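Local coordinates for beta-1,3-glucosyltransferase (PDB 5JVV), which is a fungal carbohydrate-active enzyme with a two-sheet beta-sandwich architecture, consistent with the jelly-roll fold of glycoside hydrolase family 16, at residues Tyr54-Asp58 and Arg70-Leu75; Asp89-Gly95 and Glu286-Asn292. The contacts are given in a common frame with arbitrary orientation. Residue numbers count along the deposited sequence, not the author numbering.

Contact 1 (Tyr54-Asp58 and Arg70-Leu75)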
loop_
_atom_site.group_PDB
_atom_site.type_symbol
_atom_site.label_atom_id
_atom_site.label_comp_id
_atom_site.label_asym_id
_atom_site.label_seq_id
_atom_site.Cartn_x
_atom_site.Cartn_y
_atom_site.Cartn_z
ATOM N N TYR A 54 9.110 11.584 -3.423
ATOM C CA TYR A 54 7.798 12.076 -3.033
ATOM C C TYR A 54 6.787 11.712 -4.118
ATOM O O TYR A 54 6.997 12.020 -5.299
ATOM C CB TYR A 54 7.867 13.603 -2.859
ATOM C CG TYR A 54 6.540 14.327 -2.683
ATOM C CD1 TYR A 54 6.114 14.735 -1.421
ATOM C CD2 TYR A 54 5.739 14.643 -3.775
ATOM C CE1 TYR A 54 4.915 15.405 -1.249
ATOM C CE2 TYR A 54 4.537 15.316 -3.614
ATOM C CZ TYR A 54 4.132 15.696 -2.345
ATOM O OH TYR A 54 2.936 16.365 -2.171
ATOM N N LEU A 55 5.709 11.045 -3.716
ATOM C CA LEU A 55 4.560 10.785 -4.592
ATOM C C LEU A 55 3.326 11.357 -3.907
ATOM O O LEU A 55 2.856 10.809 -2.914
ATOM C CB LEU A 55 4.360 9.285 -4.807
ATOM C CG LEU A 55 5.574 8.411 -5.123
ATOM C CD1 LEU A 55 5.157 6.945 -5.105
ATOM C CD2 LEU A 55 6.195 8.807 -6.476
ATOM N N GLY A 56 2.802 12.452 -4.437
ATOM C CA GLY A 56 1.698 13.145 -3.807
ATOM C C GLY A 56 0.515 13.313 -4.734
ATOM O O GLY A 56 0.452 12.695 -5.802
ATOM N N VAL A 57 -0.420 14.155 -4.322
ATOM C CA VAL A 57 -1.648 14.374 -5.079
ATOM C C VAL A 57 -1.882 15.869 -5.263
ATOM O O VAL A 57 -1.198 16.699 -4.664
ATOM C CB VAL A 57 -2.874 13.730 -4.377
ATOM C CG1 VAL A 57 -2.637 12.241 -4.130
ATOM C CG2 VAL A 57 -3.202 14.451 -3.062
ATOM N N ASP A 58 -2.850 16.226 -6.099
ATOM C CA ASP A 58 -3.241 17.617 -6.255
ATOM C C ASP A 58 -3.907 18.065 -4.951
ATOM O O ASP A 58 -4.978 17.579 -4.605
ATOM C CB ASP A 58 -4.233 17.705 -7.427
ATOM C CG ASP A 58 -4.773 19.106 -7.666
ATOM O OD1 ASP A 58 -4.739 19.967 -6.764
ATOM O OD2 ASP A 58 -5.281 19.338 -8.785
ATOM N N ARG A 70 -9.390 13.521 -8.475
ATOM C CA ARG A 70 -8.258 14.315 -8.007
ATOM C C ARG A 70 -6.970 13.653 -8.477
ATOM O O ARG A 70 -6.826 12.433 -8.389
ATOM C CB ARG A 70 -8.293 14.412 -6.475
ATOM C CG ARG A 70 -7.163 15.239 -5.878
ATOM C CD ARG A 70 -7.472 15.713 -4.440
ATOM N NE ARG A 70 -8.604 16.644 -4.392
ATOM C CZ ARG A 70 -8.589 17.901 -4.843
ATOM N NH1 ARG A 70 -7.496 18.426 -5.392
ATOM N NH2 ARG A 70 -9.689 18.643 -4.748
ATOM N N LYS A 71 -6.034 14.453 -8.986
ATOM C CA LYS A 71 -4.820 13.895 -9.583
ATOM C C LYS A 71 -3.909 13.195 -8.596
ATOM O O LYS A 71 -3.688 13.657 -7.476
ATOM C CB LYS A 71 -4.035 14.975 -10.325
ATOM C CG LYS A 71 -4.712 15.394 -11.615
ATOM C CD LYS A 71 -4.115 16.682 -12.124
ATOM C CE LYS A 71 -4.766 17.091 -13.421
ATOM N NZ LYS A 71 -4.227 18.412 -13.871
ATOM N N SER A 72 -3.359 12.078 -9.049
ATOM C CA SER A 72 -2.504 11.241 -8.232
ATOM C C SER A 72 -1.657 10.413 -9.189
ATOM O O SER A 72 -1.714 10.607 -10.415
ATOM C CB SER A 72 -3.365 10.343 -7.332
ATOM O OG SER A 72 -2.579 9.614 -6.391
ATOM N N VAL A 73 -0.871 9.501 -8.635
ATOM C CA VAL A 73 -0.066 8.592 -9.441
ATOM C C VAL A 73 -0.166 7.153 -8.942
ATOM O O VAL A 73 -0.531 6.882 -7.777
ATOM C CB VAL A 73 1.420 9.020 -9.501
ATOM C CG1 VAL A 73 1.561 10.358 -10.230
ATOM C CG2 VAL A 73 2.034 9.083 -8.092
ATOM N N ARG A 74 0.132 6.226 -9.847
ATOM C CA ARG A 74 0.144 4.811 -9.537
ATOM C C ARG A 74 1.355 4.236 -10.254
ATOM O O ARG A 74 1.411 4.205 -11.492
ATOM C CB ARG A 74 -1.170 4.143 -9.984
ATOM C CG ARG A 74 -1.120 2.626 -10.006
ATOM C CD ARG A 74 -2.510 2.004 -10.107
ATOM N NE ARG A 74 -2.447 0.617 -10.580
ATOM C CZ ARG A 74 -3.422 -0.280 -10.436
ATOM N NH1 ARG A 74 -4.529 0.036 -9.785
ATOM N NH2 ARG A 74 -3.274 -1.505 -10.922
ATOM N N LEU A 75 2.348 3.834 -9.469
ATOM C CA LEU A 75 3.612 3.332 -9.993
ATOM C C LEU A 75 3.622 1.809 -9.924
ATOM O O LEU A 75 3.326 1.239 -8.881
ATOM C CB LEU A 75 4.772 3.892 -9.170
ATOM C CG LEU A 75 5.259 5.296 -9.540
ATOM C CD1 LEU A 75 4.162 6.333 -9.354
ATOM C CD2 LEU A 75 6.500 5.673 -8.732
HETATM O O HOH W 1 0.049 9.999 -5.249
HETATM O O HOH W 2 -6.795 17.166 -9.494
HETATM O O HOH W 3 -5.725 19.795 -11.824
#
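Where a chain leaves one sheet of a beta sandwich and crosses to a strand of the other, polar backbone pairing can give way to apolar packing within a few residues. R70 starts the polar end: its NH1 donates to D58 O at 2.8 Å and forms a salt bridge with D58 OD1 at 3.4 Å, while NH2 reaches the carbonyls of N61 and V277. D58 OD1 also accepts from T60 N. At K71 the carbonyl O takes a hydrogen bond from D58 N (3.0 Å), and K71 O also lies 3.2 Å from V57 CB. The K71 ammonium forms a salt bridge with E42 and reaches D58 OD2 through a water; a second water joins D58 OD2 to K71 N.

S72 OG packs 3.5 Å from V57 CG1 and is hydrogen-bonded to T245 O of the adjacent strand 240-247; one water donates to both S72 OG and G56 O. Here the almost antiparallel chains part into the two sheets of the sandwich, strand 53-55 in one and strand 70-77 in the other: the CA-CA distance grows from 4.5 Å for V57 and S72 to 7.1 Å for L55 and V73, and side chains bridge the widening gap. V73 CG2 meets L55 CB at 4.0 Å. The CA-to-CB bond of R74 points away from 54-58; its guanidinium forms a salt bridge with E76 and a cation-pi contact with F21. L75 CD2 rests 3.9 Å from L55 CD2, beside F18 and F20.

Contact 2 (Asp89-Gly95 and Glu286-Asn292); sequences DIKHMPG and EAYWEIN
A classic beta bulge shows how antiparallel strands absorb an extra residue. Segments 89-95 and 286-292 run antiparallel (178°), with I90 and I291 a non-hydrogen-bonded pair (CA-CA 4.4 Å) and H92 and E290 a hydrogen-bonded one (4.8 Å). K91, at phi/psi -80/-32, is the inserted residue, where the chain turns a corner: K91 N (2.8 Å) and H92 N (3.3 Å) both donate to E290 O, and E290 N returns a bond to H92 O (2.8 Å). At the other end N292 N binds D89 O (2.8 Å) and N292 ND2 binds D89 OD1 (2.9 Å), an oxygen also held by R202.

Past the corner, two bumps settle side by side on one face of the W289 indole (chi1 m, chi2 90°): the P94 ring (C-gamma exo), its CD 3.4 Å from the five-membered-ring centroid, and M93 CB, 4.1 Å from the six-membered one, both CH-pi. I90 CG2 closes the indole edge, 4.0 Å from W289 CE3. An inverse gamma turn centred on A287 presents E286 O to G95 N (3.1 Å). The H92 (t) and Y288 (p) rings form an offset stack, centroids 3.7 Å apart, planes at 3°. H92 ND1 donates to Y288 O (2.8 Å) and H92 NE2 to E286 OE1 (2.7 Å); with both nitrogens donating, H92 is probably an imidazolium balanced by the E286 carboxylate.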
loop_
_atom_site.group_PDB
_atom_site.type_symbol
_atom_site.label_atom_id
_atom_site.label_comp_id
_atom_site.label_asym_id
_atom_site.label_seq_id
_atom_site.Cartn_x
_atom_site.Cartn_y
_atom_site.Cartn_z
ATOM N N ASP A 89 11.772 1.161 2.834
ATOM C CA ASP A 89 11.927 2.167 3.874
ATOM C C ASP A 89 11.097 3.380 3.472
ATOM O O ASP A 89 11.405 4.062 2.493
ATOM C CB ASP A 89 13.413 2.510 4.082
ATOM C CG ASP A 89 13.636 3.536 5.177
ATOM O OD1 ASP A 89 12.827 4.471 5.305
ATOM O OD2 ASP A 89 14.658 3.427 5.902
ATOM N N ILE A 90 10.028 3.632 4.228
ATOM C CA ILE A 90 9.043 4.652 3.881
ATOM C C ILE A 90 8.986 5.687 5.004
ATOM O O ILE A 90 8.705 5.349 6.153
ATOM C CB ILE A 90 7.659 3.993 3.683
ATOM C CG1 ILE A 90 7.739 2.933 2.578
ATOM C CG2 ILE A 90 6.591 5.035 3.360
ATOM C CD1 ILE A 90 6.586 1.941 2.578
ATOM N N LYS A 91 9.277 6.942 4.677
ATOM C CA LYS A 91 9.277 8.006 5.672
ATOM C C LYS A 91 7.858 8.507 5.960
ATOM O O LYS A 91 7.540 8.904 7.082
ATOM C CB LYS A 91 10.175 9.163 5.207
ATOM C CG LYS A 91 10.192 10.358 6.153
ATOM C CD LYS A 91 10.862 11.577 5.534
ATOM C CE LYS A 91 12.350 11.369 5.313
ATOM N NZ LYS A 91 13.077 11.195 6.604
ATOM N N HIS A 92 6.999 8.475 4.946
ATOM C CA HIS A 92 5.674 9.064 5.045
ATOM C C HIS A 92 4.763 8.303 4.100
ATOM O O HIS A 92 5.193 7.880 3.023
ATOM C CB HIS A 92 5.745 10.542 4.626
ATOM C CG HIS A 92 4.544 11.363 4.994
ATOM N ND1 HIS A 92 3.398 11.403 4.224
ATOM C CD2 HIS A 92 4.342 12.237 6.008
ATOM C CE1 HIS A 92 2.534 12.239 4.765
ATOM N NE2 HIS A 92 3.076 12.758 5.854
ATOM N N MET A 93 3.515 8.109 4.506
ATOM C CA MET A 93 2.506 7.535 3.624
ATOM C C MET A 93 1.282 8.432 3.686
ATOM O O MET A 93 1.213 9.312 4.544
ATOM C CB MET A 93 2.146 6.102 4.029
ATOM C CG MET A 93 1.340 5.981 5.323
ATOM S SD MET A 93 0.597 4.353 5.467
ATOM C CE MET A 93 -0.600 4.466 4.157
ATOM N N PRO A 94 0.322 8.244 2.767
ATOM C CA PRO A 94 -0.832 9.149 2.848
ATOM C C PRO A 94 -1.526 9.026 4.200
ATOM O O PRO A 94 -1.645 7.921 4.772
ATOM C CB PRO A 94 -1.714 8.675 1.689
ATOM C CG PRO A 94 -0.704 8.240 0.668
ATOM C CD PRO A 94 0.375 7.541 1.473
ATOM N N GLY A 95 -1.933 10.178 4.731
ATOM C CA GLY A 95 -2.432 10.245 6.091
ATOM C C GLY A 95 -3.830 9.701 6.283
ATOM O O GLY A 95 -4.478 9.206 5.353
ATOM N N GLU A 286 -1.355 16.163 3.150
ATOM C CA GLU A 286 -0.665 15.044 3.794
ATOM C C GLU A 286 -0.907 13.711 3.097
ATOM O O GLU A 286 -0.461 12.679 3.581
ATOM C CB GLU A 286 -1.076 14.919 5.272
ATOM C CG GLU A 286 -0.473 15.974 6.181
ATOM C CD GLU A 286 1.022 15.796 6.342
ATOM O OE1 GLU A 286 1.435 14.719 6.825
ATOM O OE2 GLU A 286 1.773 16.724 5.976
ATOM N N ALA A 287 -1.605 13.729 1.965
ATOM C CA ALA A 287 -1.858 12.499 1.225
ATOM C C ALA A 287 -0.716 12.225 0.257
ATOM O O ALA A 287 -0.905 12.247 -0.957
ATOM C CB ALA A 287 -3.202 12.586 0.482
ATOM N N TYR A 288 0.473 11.963 0.800
ATOM C CA TYR A 288 1.641 11.663 -0.025
ATOM C C TYR A 288 2.492 10.550 0.540
ATOM O O TYR A 288 2.510 10.319 1.746
ATOM C CB TYR A 288 2.510 12.909 -0.242
ATOM C CG TYR A 288 3.251 13.435 0.975
ATOM C CD1 TYR A 288 4.530 12.983 1.290
ATOM C CD2 TYR A 288 2.695 14.429 1.769
ATOM C CE1 TYR A 288 5.219 13.490 2.383
ATOM C CE2 TYR A 288 3.371 14.943 2.862
ATOM C CZ TYR A 288 4.635 14.464 3.163
ATOM O OH TYR A 288 5.325 14.967 4.245
ATOM N N TRP A 289 3.179 9.853 -0.357
ATOM C CA TRP A 289 4.230 8.914 0.023
ATOM C C TRP A 289 5.567 9.633 -0.017
ATOM O O TRP A 289 5.828 10.433 -0.924
ATOM C CB TRP A 289 4.304 7.759 -0.982
ATOM C CG TRP A 289 3.100 6.903 -1.049
ATOM C CD1 TRP A 289 2.012 7.078 -1.852
ATOM C CD2 TRP A 289 2.869 5.695 -0.317
ATOM N NE1 TRP A 289 1.104 6.067 -1.652
ATOM C CE2 TRP A 289 1.613 5.198 -0.718
ATOM C CE3 TRP A 289 3.602 4.987 0.646
ATOM C CZ2 TRP A 289 1.065 4.039 -0.181
ATOM C CZ3 TRP A 289 3.050 3.822 1.174
ATOM C CH2 TRP A 289 1.796 3.364 0.757
ATOM N N GLU A 290 6.429 9.344 0.954
ATOM C CA GLU A 290 7.832 9.728 0.841
ATOM C C GLU A 290 8.609 8.457 1.077
ATOM O O GLU A 290 8.612 7.906 2.181
ATOM C CB GLU A 290 8.244 10.817 1.833
ATOM C CG GLU A 290 9.692 11.248 1.605
ATOM C CD GLU A 290 10.103 12.488 2.378
ATOM O OE1 GLU A 290 9.228 13.167 2.953
ATOM O OE2 GLU A 290 11.318 12.779 2.404
ATOM N N ILE A 291 9.240 7.971 0.021
ATOM C CA ILE A 291 9.899 6.675 0.066
ATOM C C ILE A 291 11.408 6.875 0.067
ATOM O O ILE A 291 11.965 7.479 -0.850
ATOM C CB ILE A 291 9.472 5.809 -1.138
ATOM C CG1 ILE A 291 7.962 5.549 -1.084
ATOM C CG2 ILE A 291 10.254 4.492 -1.168
ATOM C CD1 ILE A 291 7.325 5.248 -2.439
ATOM N N ASN A 292 12.072 6.386 1.109
ATOM C CA ASN A 292 13.532 6.470 1.183
ATOM C C ASN A 292 14.212 5.502 0.228
ATOM O O ASN A 292 15.090 5.890 -0.548
ATOM C CB ASN A 292 14.019 6.208 2.608
ATOM C CG ASN A 292 13.912 7.426 3.480
ATOM O OD1 ASN A 292 14.132 8.553 3.024
ATOM N ND2 ASN A 292 13.573 7.218 4.746
#

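Followed from the N terminus, the two contacts come in series. Contact 1 closes first, drawing together the ends of an 11-residue connection that has neither helix nor strand and passes from one sheet of the sandwich to the other. Strand 70-77 is then followed by strand 84-90, back in the first sheet, where contact 2 opens. It closes only after 190 residues, a span containing all four disulfides, by pairing strand 84-90 with the near-terminal strand 289-297. That late strand also lies beside strand 53-55: L55 O and W289 N, 2.7 Å apart, probably share a hydrogen bond, and Y54 stacks on Y288. The short and the long closure thus meet side by side.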